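Local coordinates for protein coronin (Toxoplasma gondii, PDB 4OZU) that probably binds actin filaments and is represented here by its WD40 beta-propeller domain, at residues A17-Q22 with V343-S348; K21-D26 with K337-N342; Y283-G288 with K315-I320. All coordinates share one frame; numbering follows the deposited sequence. Where two conformers were deposited one is given.

Contact 1: residues A17-Q22 with V343-S348; sequences AEAWKQ and VLQPIS
This is the closure of the coronin beta-propeller, where N-terminal strand 16-25 pairs with strand 343-350 from the end of the domain. The pairing is antiparallel. Glu-18 and Ser-348 form a hydrogen-bonded pair, with Glu-18 N to Ser-348 O at 2.8 Å and Ser-348 N to Glu-18 O at 2.9 Å. Ala-19 faces Ile-347 as the non-hydrogen-bonded pair. Their contact is tight, 3.4 Å from Ala-19 CB to Ile-347 CD1.

Trp-20 carries the rest. Its N donates to Pro-346 O, which also accepts from Gln-345 NE2. Gln-345 NE2 also donates to Trp-20 O at 2.9 Å, on a carbonyl lone pair. Gln-345 can do this because its chain bends at chi2 (64°). Its OE1 is held by Gln-23. The indole lies across Pro-346, whose CB sits 3.7 Å from the centroid of the Trp-20 five-membered ring, a CH-pi contact over the face. At the ring edge, Trp-20 NE1 points almost straight (169°) at Ser-348 OG, 2.8 Å away and in the ring plane. Glu-331 and Arg-329 also bond this hydroxyl. Sealing the ring of blades by joining strands from both chain ends is the "velcro" closure typical of WD40 propellers.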
ATOM      1  N   ALA A  17      12.818  -9.372 -12.118  1.00 25.04           N
ATOM      2  CA  ALA A  17      12.358  -9.922 -10.857  1.00 25.00           C
ATOM      3  C   ALA A  17      13.205 -11.135 -10.493  1.00 27.89           C
ATOM      4  O   ALA A  17      13.394 -12.026 -11.318  1.00 30.42           O
ATOM      5  CB  ALA A  17      10.891 -10.302 -10.951  1.00 27.77           C
ATOM      6  N   GLU A  18      13.717 -11.158  -9.268  1.00 25.70           N
ATOM      7  CA  GLU A  18      14.489 -12.305  -8.781  1.00 26.76           C
ATOM      8  C   GLU A  18      13.918 -12.796  -7.454  1.00 26.53           C
ATOM      9  O   GLU A  18      13.977 -12.098  -6.441  1.00 32.07           O
ATOM     10  CB  GLU A  18      15.963 -11.937  -8.624  1.00 28.85           C
ATOM     11  CG  GLU A  18      16.820 -13.091  -8.131  1.00 31.73           C
ATOM     12  CD  GLU A  18      18.305 -12.806  -8.232  1.00 54.75           C
ATOM     13  OE1 GLU A  18      18.758 -11.781  -7.684  1.00 75.76           O
ATOM     14  OE2 GLU A  18      19.018 -13.612  -8.866  1.00 60.08           O
ATOM     15  N   ALA A  19      13.324 -13.983  -7.477  1.00 26.09           N
ATOM     16  CA  ALA A  19      12.849 -14.615  -6.258  1.00 30.15           C
ATOM     17  C   ALA A  19      14.050 -15.062  -5.428  1.00 29.28           C
ATOM     18  O   ALA A  19      14.952 -15.704  -5.946  1.00 31.41           O
ATOM     19  CB  ALA A  19      11.950 -15.800  -6.583  1.00 33.13           C
ATOM     20  N   TRP A  20      14.059 -14.711  -4.147  1.00 28.49           N
ATOM     21  CA  TRP A  20      15.126 -15.140  -3.251  1.00 33.47           C
ATOM     22  C   TRP A  20      15.152 -16.656  -3.101  1.00 33.75           C
ATOM     23  O   TRP A  20      14.116 -17.310  -3.141  1.00 27.81           O
ATOM     24  CB  TRP A  20      14.957 -14.523  -1.867  1.00 25.72           C
ATOM     25  CG  TRP A  20      15.179 -13.051  -1.795  1.00 27.36           C
ATOM     26  CD1 TRP A  20      15.033 -12.141  -2.802  1.00 28.12           C
ATOM     27  CD2 TRP A  20      15.586 -12.312  -0.639  1.00 25.41           C
ATOM     28  NE1 TRP A  20      15.320 -10.875  -2.338  1.00 25.05           N
ATOM     29  CE2 TRP A  20      15.664 -10.955  -1.015  1.00 28.75           C
ATOM     30  CE3 TRP A  20      15.888 -12.666   0.679  1.00 26.31           C
ATOM     31  CZ2 TRP A  20      16.036  -9.955  -0.121  1.00 24.28           C
ATOM     32  CZ3 TRP A  20      16.255 -11.672   1.565  1.00 28.24           C
ATOM     33  CH2 TRP A  20      16.324 -10.333   1.162  1.00 27.22           C
ATOM     34  N   LYS A  21      16.336 -17.215  -2.897  1.00 28.09           N
ATOM     35  CA  LYS A  21      16.427 -18.622  -2.540  1.00 28.44           C
ATOM     36  C   LYS A  21      15.901 -18.798  -1.116  1.00 28.49           C
ATOM     37  O   LYS A  21      15.233 -19.781  -0.804  1.00 36.01           O
ATOM     38  CB  LYS A  21      17.863 -19.127  -2.671  1.00 29.47           C
ATOM     39  CG  LYS A  21      18.342 -19.214  -4.118  1.00 37.70           C
ATOM     40  CD  LYS A  21      17.630 -20.325  -4.889  1.00 53.99           C
ATOM     41  CE  LYS A  21      17.803 -20.181  -6.397  1.00 81.99           C
ATOM     42  NZ  LYS A  21      17.127 -18.969  -6.938  1.00101.27           N
ATOM     43  N   GLN A  22      16.201 -17.826  -0.260  1.00 29.26           N
ATOM     44  CA  GLN A  22      15.733 -17.843   1.118  1.00 27.92           C
ATOM     45  C   GLN A  22      14.253 -17.481   1.198  1.00 27.23           C
ATOM     46  O   GLN A  22      13.732 -16.774   0.336  1.00 32.72           O
ATOM     47  CB  GLN A  22      16.544 -16.872   1.973  1.00 27.55           C
ATOM     48  CG  GLN A  22      17.995 -17.283   2.175  1.00 30.43           C
ATOM     49  CD  GLN A  22      18.793 -16.230   2.919  1.00 50.86           C
ATOM     50  OE1 GLN A  22      18.993 -16.328   4.129  1.00 40.08           O
ATOM     51  NE2 GLN A  22      19.257 -15.214   2.194  1.00 38.60           N
ATOM     52  N   VAL A 343       4.459 -19.948   3.609  1.00 31.01           N
ATOM     53  CA  VAL A 343       5.665 -19.298   3.093  1.00 34.34           C
ATOM     54  C   VAL A 343       5.455 -17.824   2.723  1.00 34.49           C
ATOM     55  O   VAL A 343       4.426 -17.458   2.147  1.00 30.77           O
ATOM     56  CB  VAL A 343       6.191 -20.044   1.843  1.00 30.98           C
ATOM     57  CG1 VAL A 343       7.237 -19.211   1.092  1.00 34.93           C
ATOM     58  CG2 VAL A 343       6.768 -21.406   2.232  1.00 31.94           C
ATOM     59  N   LEU A 344       6.434 -16.989   3.068  1.00 26.71           N
ATOM     60  CA  LEU A 344       6.572 -15.669   2.463  1.00 28.51           C
ATOM     61  C   LEU A 344       7.816 -15.692   1.578  1.00 32.22           C
ATOM     62  O   LEU A 344       8.925 -15.996   2.039  1.00 33.51           O
ATOM     63  CB  LEU A 344       6.666 -14.553   3.515  1.00 27.72           C
ATOM     64  CG  LEU A 344       5.441 -14.283   4.397  1.00 37.16           C
ATOM     65  CD1 LEU A 344       5.730 -13.149   5.373  1.00 29.82           C
ATOM     66  CD2 LEU A 344       4.215 -13.945   3.567  1.00 32.38           C
ATOM     67  N   GLN A 345       7.613 -15.383   0.303  1.00 32.02           N
ATOM     68  CA  GLN A 345       8.664 -15.465  -0.705  1.00 24.26           C
ATOM     69  C   GLN A 345       9.082 -14.068  -1.156  1.00 30.13           C
ATOM     70  O   GLN A 345       8.313 -13.373  -1.812  1.00 29.35           O
ATOM     71  CB  GLN A 345       8.170 -16.284  -1.903  1.00 28.94           C
ATOM     72  CG  GLN A 345       9.107 -16.313  -3.096  1.00 31.70           C
ATOM     73  CD  GLN A 345      10.422 -16.985  -2.775  1.00 30.00           C
ATOM     74  OE1 GLN A 345      10.470 -18.194  -2.555  1.00 34.52           O
ATOM     75  NE2 GLN A 345      11.495 -16.203  -2.727  1.00 30.98           N
ATOM     76  N   PRO A 346      10.304 -13.646  -0.805  1.00 23.68           N
ATOM     77  CA  PRO A 346      10.697 -12.322  -1.291  1.00 21.86           C
ATOM     78  C   PRO A 346      11.039 -12.324  -2.780  1.00 23.77           C
ATOM     79  O   PRO A 346      11.639 -13.274  -3.292  1.00 27.07           O
ATOM     80  CB  PRO A 346      11.929 -11.978  -0.444  1.00 25.11           C
ATOM     81  CG  PRO A 346      11.975 -12.998   0.646  1.00 25.38           C
ATOM     82  CD  PRO A 346      11.288 -14.207   0.132  1.00 25.44           C
ATOM     83  N   ILE A 347      10.656 -11.246  -3.458  1.00 25.84           N
ATOM     84  CA  ILE A 347      10.995 -11.039  -4.858  1.00 24.16           C
ATOM     85  C   ILE A 347      11.647  -9.675  -4.998  1.00 26.28           C
ATOM     86  O   ILE A 347      11.010  -8.657  -4.737  1.00 22.19           O
ATOM     87  CB  ILE A 347       9.758 -11.083  -5.786  1.00 26.32           C
ATOM     88  CG1 ILE A 347       8.851 -12.283  -5.478  1.00 33.50           C
ATOM     89  CG2 ILE A 347      10.198 -11.090  -7.242  1.00 28.69           C
ATOM     90  CD1 ILE A 347       9.455 -13.617  -5.775  1.00 58.42           C
ATOM     91  N   SER A 348      12.909  -9.651  -5.407  1.00 26.05           N
ATOM     92  CA  SER A 348      13.609  -8.395  -5.647  1.00 25.19           C
ATOM     93  C   SER A 348      13.346  -7.913  -7.068  1.00 23.37           C
ATOM     94  O   SER A 348      13.245  -8.715  -7.994  1.00 24.84           O
ATOM     95  CB  SER A 348      15.123  -8.558  -5.429  1.00 24.24           C
ATOM     96  OG  SER A 348      15.444  -8.694  -4.055  1.00 26.16           O
TER

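Contact 2: residues K21-D26 with K337-N342; sequences KQQYSD and KQENGN
The two backbones come together at one end only, with CA atoms of Asp-26 and Asn-342 5.3 Å apart, and are well separated at the other, where CA of Gln-23 and CA of Lys-337 are 9.9 Å apart. No hydrogen bond crosses between the segments. Asn-342 O is the meeting point. It receives a CA-H...O contact from Ser-25, with Ser-25 CA 3.5 Å from Asn-342 O. The N of Asp-26 lies 3.2 Å from the same Asn-342 O, but the angle is too poor for a hydrogen bond. The side chain of Asp-26 starts out away from 337-342.

The side chains across the gap approach only loosely. Gln-23 NE2 stops 4.3 Å from Glu-339 OE1, and its firm partner is Gln-345 OE1. The side chain of Glu-339 sets out toward 21-26, but its carboxylate is bound by Lys-337 of its own strand. Lys-337, with its chain extended, brings NZ 2.7 Å from Glu-339 OE2 in a salt bridge that uses the anti lone pair of the carboxylate. Val-312 O, Tyr-308 OH and Ser-310 OG also bond this ammonium group, so four oxygens share its three N-H groups. This cluster probably keeps the lysine charged.

Gln-338 is extended too. Its NE2 reaches past the strand end to Asn-340 O at 2.9 Å, nearly straight (165°) and in the amide plane. That bond ties the side chain to the turn, while Ser-30 O takes the other bond of NE2.

Strand 343-350 runs between the two partners in the sheet. It bonds Tyr-24 through Leu-344 on one side and Lys-337 through Gln-345 on the other. The contact is therefore a surface one between next-but-one strands, 16-25 and 331-339, at the turn joining 331-339 to 343-350.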
ATOM      1  N   LYS A  21      16.336 -17.215  -2.897  1.00 28.09           N
ATOM      2  CA  LYS A  21      16.427 -18.622  -2.540  1.00 28.44           C
ATOM      3  C   LYS A  21      15.901 -18.798  -1.116  1.00 28.49           C
ATOM      4  O   LYS A  21      15.233 -19.781  -0.804  1.00 36.01           O
ATOM      5  CB  LYS A  21      17.863 -19.127  -2.671  1.00 29.47           C
ATOM      6  CG  LYS A  21      18.342 -19.214  -4.118  1.00 37.70           C
ATOM      7  CD  LYS A  21      17.630 -20.325  -4.889  1.00 53.99           C
ATOM      8  CE  LYS A  21      17.803 -20.181  -6.397  1.00 81.99           C
ATOM      9  NZ  LYS A  21      17.127 -18.969  -6.938  1.00101.27           N
ATOM     10  N   GLN A  22      16.201 -17.826  -0.260  1.00 29.26           N
ATOM     11  CA  GLN A  22      15.733 -17.843   1.118  1.00 27.92           C
ATOM     12  C   GLN A  22      14.253 -17.481   1.198  1.00 27.23           C
ATOM     13  O   GLN A  22      13.732 -16.774   0.336  1.00 32.72           O
ATOM     14  CB  GLN A  22      16.544 -16.872   1.973  1.00 27.55           C
ATOM     15  CG  GLN A  22      17.995 -17.283   2.175  1.00 30.43           C
ATOM     16  CD  GLN A  22      18.793 -16.230   2.919  1.00 50.86           C
ATOM     17  OE1 GLN A  22      18.993 -16.328   4.129  1.00 40.08           O
ATOM     18  NE2 GLN A  22      19.257 -15.214   2.194  1.00 38.60           N
ATOM     19  N   GLN A  23      13.595 -17.973   2.242  1.00 35.05           N
ATOM     20  CA  GLN A  23      12.179 -17.707   2.476  1.00 30.11           C
ATOM     21  C   GLN A  23      11.913 -17.553   3.964  1.00 29.04           C
ATOM     22  O   GLN A  23      12.681 -18.056   4.789  1.00 33.95           O
ATOM     23  CB  GLN A  23      11.315 -18.846   1.934  1.00 33.91           C
ATOM     24  CG  GLN A  23      11.506 -19.168   0.465  1.00 37.97           C
ATOM     25  CD  GLN A  23      10.782 -20.442   0.052  1.00 38.59           C
ATOM     26  OE1 GLN A  23      10.638 -21.377   0.844  1.00 38.34           O
ATOM     27  NE2 GLN A  23      10.317 -20.480  -1.190  1.00 55.50           N
ATOM     28  N   TYR A  24      10.824 -16.867   4.303  1.00 27.19           N
ATOM     29  CA  TYR A  24      10.246 -16.969   5.632  1.00 27.89           C
ATOM     30  C   TYR A  24       9.320 -18.175   5.561  1.00 31.45           C
ATOM     31  O   TYR A  24       8.316 -18.135   4.857  1.00 32.98           O
ATOM     32  CB  TYR A  24       9.490 -15.696   6.032  1.00 27.02           C
ATOM     33  CG  TYR A  24      10.267 -14.417   5.797  1.00 25.85           C
ATOM     34  CD1 TYR A  24      10.287 -13.809   4.546  1.00 24.89           C
ATOM     35  CD2 TYR A  24      10.982 -13.816   6.829  1.00 29.19           C
ATOM     36  CE1 TYR A  24      10.995 -12.641   4.327  1.00 27.65           C
ATOM     37  CE2 TYR A  24      11.696 -12.650   6.622  1.00 25.22           C
ATOM     38  CZ  TYR A  24      11.697 -12.065   5.369  1.00 27.41           C
ATOM     39  OH  TYR A  24      12.409 -10.912   5.166  1.00 33.02           O
ATOM     40  N   SER A  25       9.665 -19.256   6.257  1.00 30.43           N
ATOM     41  CA  SER A  25       8.930 -20.509   6.107  1.00 32.81           C
ATOM     42  C   SER A  25       8.452 -21.086   7.440  1.00 33.21           C
ATOM     43  O   SER A  25       8.790 -20.580   8.512  1.00 35.87           O
ATOM     44  CB  SER A  25       9.796 -21.539   5.370  1.00 46.19           C
ATOM     45  OG  SER A  25      10.940 -21.892   6.124  1.00 34.05           O
ATOM     46  N   ASP A  26       7.654 -22.146   7.342  1.00 34.95           N
ATOM     47  CA  ASP A  26       7.012 -22.779   8.490  1.00 36.58           C
ATOM     48  C   ASP A  26       6.132 -21.793   9.250  1.00 39.58           C
ATOM     49  O   ASP A  26       6.016 -21.829  10.479  1.00 38.09           O
ATOM     50  CB  ASP A  26       8.063 -23.405   9.409  1.00 38.80           C
ATOM     51  CG  ASP A  26       8.412 -24.821   8.997  1.00 86.28           C
ATOM     52  OD1 ASP A  26       7.488 -25.659   8.901  1.00115.06           O
ATOM     53  OD2 ASP A  26       9.600 -25.095   8.745  1.00 99.16           O
ATOM     54  N   LYS A 337       5.738 -12.082  -1.100  1.00 25.15           N
ATOM     55  CA  LYS A 337       4.652 -12.845  -1.702  1.00 27.09           C
ATOM     56  C   LYS A 337       4.269 -14.034  -0.824  1.00 30.76           C
ATOM     57  O   LYS A 337       5.077 -14.923  -0.640  1.00 26.75           O
ATOM     58  CB  LYS A 337       5.090 -13.336  -3.089  1.00 24.34           C
ATOM     59  CG  LYS A 337       4.092 -14.225  -3.809  1.00 31.00           C
ATOM     60  CD  LYS A 337       4.767 -14.962  -4.957  1.00 31.96           C
ATOM     61  CE  LYS A 337       3.855 -16.021  -5.555  1.00 27.56           C
ATOM     62  NZ  LYS A 337       4.643 -17.091  -6.226  1.00 35.47           N
ATOM     63  N   GLN A 338       3.051 -14.064  -0.286  1.00 27.63           N
ATOM     64  CA  GLN A 338       2.600 -15.255   0.440  1.00 26.82           C
ATOM     65  C   GLN A 338       2.279 -16.368  -0.544  1.00 29.73           C
ATOM     66  O   GLN A 338       1.494 -16.180  -1.480  1.00 31.06           O
ATOM     67  CB  GLN A 338       1.369 -14.966   1.303  1.00 28.41           C
ATOM     68  CG  GLN A 338       0.815 -16.187   2.035  1.00 30.66           C
ATOM     69  CD  GLN A 338      -0.326 -15.826   2.973  1.00 30.01           C
ATOM     70  OE1 GLN A 338      -0.425 -14.684   3.437  1.00 33.30           O
ATOM     71  NE2 GLN A 338      -1.200 -16.791   3.249  1.00 34.92           N
ATOM     72  N   GLU A 339       2.899 -17.522  -0.323  1.00 32.82           N
ATOM     73  CA  GLU A 339       2.615 -18.723  -1.088  1.00 39.28           C
ATOM     74  C   GLU A 339       1.933 -19.725  -0.170  1.00 35.86           C
ATOM     75  O   GLU A 339       2.465 -20.074   0.882  1.00 39.67           O
ATOM     76  CB  GLU A 339       3.900 -19.297  -1.684  1.00 40.02           C
ATOM     77  CG  GLU A 339       4.564 -18.350  -2.666  1.00 41.22           C
ATOM     78  CD  GLU A 339       5.766 -18.958  -3.358  1.00 37.23           C
ATOM     79  OE1 GLU A 339       6.406 -19.852  -2.767  1.00 33.87           O
ATOM     80  OE2 GLU A 339       6.069 -18.540  -4.496  1.00 51.28           O
ATOM     81  N   ASN A 340       0.744 -20.169  -0.574  1.00 33.70           N
ATOM     82  CA  ASN A 340      -0.106 -21.024   0.246  1.00 34.84           C
ATOM     83  C   ASN A 340      -0.325 -20.405   1.625  1.00 48.20           C
ATOM     84  O   ASN A 340      -0.618 -19.215   1.717  1.00 40.39           O
ATOM     85  CB  ASN A 340       0.502 -22.419   0.336  1.00 41.47           C
ATOM     86  CG  ASN A 340       0.766 -23.011  -1.029  1.00 53.82           C
ATOM     87  OD1 ASN A 340      -0.166 -23.233  -1.805  1.00 41.70           O
ATOM     88  ND2 ASN A 340       2.033 -23.249  -1.342  1.00 71.10           N
ATOM     89  N   GLY A 341      -0.182 -21.194   2.686  1.00 39.86           N
ATOM     90  CA  GLY A 341      -0.398 -20.694   4.034  1.00 35.13           C
ATOM     91  C   GLY A 341       0.825 -20.784   4.932  1.00 36.43           C
ATOM     92  O   GLY A 341       0.705 -20.603   6.146  1.00 45.52           O
ATOM     93  N   ASN A 342       1.994 -21.054   4.351  1.00 38.66           N
ATOM     94  CA  ASN A 342       3.179 -21.351   5.155  1.00 36.42           C
ATOM     95  C   ASN A 342       4.480 -20.672   4.724  1.00 33.50           C
ATOM     96  O   ASN A 342       5.485 -20.792   5.418  1.00 33.64           O
ATOM     97  CB  ASN A 342       3.398 -22.867   5.188  1.00 42.16           C
ATOM     98  CG  ASN A 342       3.671 -23.458   3.813  1.00 51.04           C
ATOM     99  OD1 ASN A 342       3.484 -22.804   2.786  1.00 40.39           O
ATOM    100  ND2 ASN A 342       4.103 -24.715   3.791  1.00 50.30           N
TER

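Contact 3: residues Y283-G288 with K315-I320; sequences YVCGKG and KNFCFI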
ATOM      1  N   TYR A 283       3.616  -1.304 -10.115  1.00 21.69           N
ATOM      2  CA  TYR A 283       3.366  -2.742 -10.142  1.00 20.61           C
ATOM      3  C   TYR A 283       1.863  -3.001 -10.061  1.00 21.19           C
ATOM      4  O   TYR A 283       1.164  -2.317  -9.320  1.00 23.66           O
ATOM      5  CB  TYR A 283       4.085  -3.439  -8.983  1.00 19.80           C
ATOM      6  CG  TYR A 283       5.564  -3.122  -8.871  1.00 18.98           C
ATOM      7  CD1 TYR A 283       5.990  -1.980  -8.216  1.00 21.08           C
ATOM      8  CD2 TYR A 283       6.526  -3.962  -9.413  1.00 24.67           C
ATOM      9  CE1 TYR A 283       7.328  -1.676  -8.101  1.00 19.20           C
ATOM     10  CE2 TYR A 283       7.880  -3.667  -9.306  1.00 23.69           C
ATOM     11  CZ  TYR A 283       8.271  -2.522  -8.649  1.00 21.45           C
ATOM     12  OH  TYR A 283       9.603  -2.209  -8.534  1.00 22.21           O
ATOM     13  N   VAL A 284       1.366  -3.964 -10.836  1.00 22.31           N
ATOM     14  CA  VAL A 284      -0.035  -4.369 -10.743  1.00 25.24           C
ATOM     15  C   VAL A 284      -0.081  -5.849 -10.412  1.00 24.42           C
ATOM     16  O   VAL A 284       0.398  -6.687 -11.175  1.00 30.46           O
ATOM     17  CB  VAL A 284      -0.828  -4.051 -12.039  1.00 32.36           C
ATOM     18  CG1 VAL A 284      -0.941  -2.542 -12.214  1.00 40.97           C
ATOM     19  CG2 VAL A 284      -0.179  -4.673 -13.268  1.00 27.72           C
ATOM     20  N   CYS A 285      -0.674  -6.147  -9.260  0.51 25.16           N
ATOM     21  CA  CYS A 285      -0.651  -7.478  -8.676  0.51 33.55           C
ATOM     22  C   CYS A 285      -2.061  -7.968  -8.382  0.51 27.53           C
ATOM     23  O   CYS A 285      -2.834  -7.280  -7.717  0.51 33.63           O
ATOM     24  CB  CYS A 285       0.171  -7.463  -7.387  0.51 45.00           C
ATOM     25  SG  CYS A 285       1.745  -6.584  -7.540  0.51 30.45           S
ATOM     26  N   GLY A 286      -2.389  -9.156  -8.879  1.00 25.02           N
ATOM     27  CA  GLY A 286      -3.667  -9.777  -8.584  1.00 28.57           C
ATOM     28  C   GLY A 286      -3.525 -10.956  -7.643  1.00 31.00           C
ATOM     29  O   GLY A 286      -2.748 -11.874  -7.902  1.00 29.99           O
ATOM     30  N   LYS A 287      -4.274 -10.943  -6.545  1.00 32.46           N
ATOM     31  CA  LYS A 287      -4.315 -12.102  -5.659  1.00 36.30           C
ATOM     32  C   LYS A 287      -4.867 -13.295  -6.423  1.00 33.25           C
ATOM     33  O   LYS A 287      -5.893 -13.190  -7.101  1.00 34.16           O
ATOM     34  CB  LYS A 287      -5.171 -11.824  -4.426  1.00 35.98           C
ATOM     35  CG  LYS A 287      -4.651 -10.703  -3.549  1.00 42.50           C
ATOM     36  CD  LYS A 287      -5.670 -10.333  -2.489  1.00 63.82           C
ATOM     37  CE  LYS A 287      -5.045 -10.312  -1.112  1.00 55.08           C
ATOM     38  NZ  LYS A 287      -6.056 -10.100  -0.045  1.00 45.77           N
ATOM     39  N   GLY A 288      -4.183 -14.429  -6.318  1.00 34.10           N
ATOM     40  CA  GLY A 288      -4.567 -15.622  -7.044  1.00 37.66           C
ATOM     41  C   GLY A 288      -3.808 -15.788  -8.350  1.00 36.52           C
ATOM     42  O   GLY A 288      -3.747 -16.895  -8.893  1.00 38.78           O
ATOM     43  N   LYS A 315      -1.043 -15.342  -2.781  1.00 30.70           N
ATOM     44  CA  LYS A 315      -2.192 -15.419  -1.870  1.00 36.40           C
ATOM     45  C   LYS A 315      -2.446 -14.060  -1.222  1.00 37.76           C
ATOM     46  O   LYS A 315      -3.581 -13.590  -1.152  1.00 34.02           O
ATOM     47  CB  LYS A 315      -1.964 -16.477  -0.792  1.00 41.74           C
ATOM     48  CG  LYS A 315      -1.962 -17.907  -1.313  1.00 41.04           C
ATOM     49  CD  LYS A 315      -3.320 -18.312  -1.864  1.00 47.44           C
ATOM     50  CE  LYS A 315      -3.314 -19.754  -2.341  1.00 39.82           C
ATOM     51  NZ  LYS A 315      -4.599 -20.139  -2.966  1.00 42.85           N
ATOM     52  N   ASN A 316      -1.366 -13.460  -0.740  1.00 35.59           N
ATOM     53  CA  ASN A 316      -1.352 -12.103  -0.216  1.00 25.96           C
ATOM     54  C   ASN A 316       0.009 -11.511  -0.537  1.00 28.34           C
ATOM     55  O   ASN A 316       0.941 -12.239  -0.880  1.00 29.10           O
ATOM     56  CB  ASN A 316      -1.582 -12.060   1.300  1.00 30.36           C
ATOM     57  CG  ASN A 316      -2.969 -12.512   1.707  1.00 30.80           C
ATOM     58  OD1 ASN A 316      -3.962 -11.821   1.461  1.00 30.69           O
ATOM     59  ND2 ASN A 316      -3.043 -13.658   2.370  1.00 37.04           N
ATOM     60  N   PHE A 317       0.145 -10.201  -0.413  1.00 25.70           N
ATOM     61  CA  PHE A 317       1.437  -9.590  -0.668  1.00 25.69           C
ATOM     62  C   PHE A 317       1.545  -8.196  -0.073  1.00 24.34           C
ATOM     63  O   PHE A 317       0.569  -7.621   0.410  1.00 22.54           O
ATOM     64  CB  PHE A 317       1.693  -9.518  -2.171  1.00 21.37           C
ATOM     65  CG  PHE A 317       0.949  -8.411  -2.843  1.00 27.78           C
ATOM     66  CD1 PHE A 317      -0.365  -8.582  -3.245  1.00 24.85           C
ATOM     67  CD2 PHE A 317       1.562  -7.191  -3.056  1.00 25.99           C
ATOM     68  CE1 PHE A 317      -1.047  -7.552  -3.852  1.00 25.46           C
ATOM     69  CE2 PHE A 317       0.878  -6.159  -3.657  1.00 25.45           C
ATOM     70  CZ  PHE A 317      -0.419  -6.339  -4.057  1.00 25.90           C
ATOM     71  N   CYS A 318       2.763  -7.672  -0.105  1.00 20.58           N
ATOM     72  CA  CYS A 318       3.009  -6.261   0.132  1.00 21.98           C
ATOM     73  C   CYS A 318       4.370  -5.958  -0.458  1.00 19.32           C
ATOM     74  O   CYS A 318       5.092  -6.871  -0.862  1.00 19.73           O
ATOM     75  CB  CYS A 318       2.971  -5.906   1.619  1.00 26.00           C
ATOM     76  SG  CYS A 318       4.389  -6.535   2.573  1.00 26.99           S
ATOM     77  N   PHE A 319       4.701  -4.679  -0.521  1.00 19.84           N
ATOM     78  CA  PHE A 319       6.031  -4.244  -0.920  1.00 20.27           C
ATOM     79  C   PHE A 319       6.684  -3.568   0.273  1.00 26.60           C
ATOM     80  O   PHE A 319       5.989  -3.020   1.127  1.00 26.28           O
ATOM     81  CB  PHE A 319       5.960  -3.281  -2.107  1.00 19.67           C
ATOM     82  CG  PHE A 319       5.746  -3.960  -3.429  1.00 20.64           C
ATOM     83  CD1 PHE A 319       4.542  -4.574  -3.722  1.00 23.11           C
ATOM     84  CD2 PHE A 319       6.746  -3.967  -4.384  1.00 22.44           C
ATOM     85  CE1 PHE A 319       4.344  -5.190  -4.939  1.00 22.29           C
ATOM     86  CE2 PHE A 319       6.553  -4.580  -5.600  1.00 23.09           C
ATOM     87  CZ  PHE A 319       5.350  -5.191  -5.877  1.00 19.26           C
ATOM     88  N   ILE A 320       8.010  -3.598   0.331  1.00 22.63           N
ATOM     89  CA  ILE A 320       8.727  -2.981   1.439  1.00 22.84           C
ATOM     90  C   ILE A 320       8.955  -1.510   1.140  1.00 22.12           C
ATOM     91  O   ILE A 320       8.857  -1.084  -0.014  1.00 22.09           O
ATOM     92  CB  ILE A 320      10.090  -3.674   1.714  1.00 21.26           C
ATOM     93  CG1 ILE A 320      11.071  -3.443   0.558  1.00 20.53           C
ATOM     94  CG2 ILE A 320       9.875  -5.159   1.979  1.00 25.76           C
ATOM     95  CD1 ILE A 320      12.471  -4.015   0.815  1.00 24.34           C
TER
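Two neighbouring blades of the WD40 beta-propeller meet here, strand 281-286 of one and strand 317-319 of the next. The strand axes run nearly antiparallel (166°) but stay 9.5 Å apart, so the strands are joined by side chains and not by backbone bonds.

The packed part is apolar and mostly buried. Tyr-283, Cys-285, Phe-317 and Phe-319 all point into the gap. Phe-319 brings its tip over the Tyr-283 ring, with Phe-319 CE2 above the ring centre. The closest atoms are Tyr-283 CG and Phe-319 CZ at 3.6 Å, and the ring planes meet obliquely at 39°. Cys-285, two residues on, points the same way. Its CB lies over the face of the Phe-317 ring, a CH-pi contact of 3.9 Å from Cys-285 CB to the ring centroid. Phe-317 has its CG in the crowded position between backbone N and carbonyl carbon. Cys-285 SG reaches the edge of Phe-319, 3.9 Å from Phe-319 CE1 and in the ring plane. A disulfide between Cys-285 and Cys-292 has been seen in this protein, and two conformers of Cys-285 are deposited. Met-335 and Ile-274 add to the apolar packing.

The loose side lies at Lys-287 and Lys-315, both partly exposed. Here the chain of Lys-287 runs along Lys-315 O, with Lys-287 CE 3.6 Å from that oxygen. Its ammonium group has a stronger partner in Ser-36 O. The amide nitrogen of Asn-316 is held by Gln-338. A bend at chi3 (129°) brings Lys-287 NZ to Asn-316 OD1 in a weak hydrogen bond of 3.1 Å.

From the N terminus, strand 16-25 comes first and supplies one side of contacts 1 and 2. The chain then builds the other blades before it returns. Contact 3 comes next and closes a short loop, from 283-288 to 315-320. That loop is nested inside the much longer ones closed by contact 2, through 337-342, and contact 1, through 343-348. Contacts 1 and 2 share Lys-21 and Gln-22, and lie in one sheet with strands 16-25, 343-350, 331-339 and 317-319 side by side. Contact 3 ties the last of these strands to the preceding blade. Backbone bonds between Gln-338 and residues 315-316 connect contacts 2 and 3.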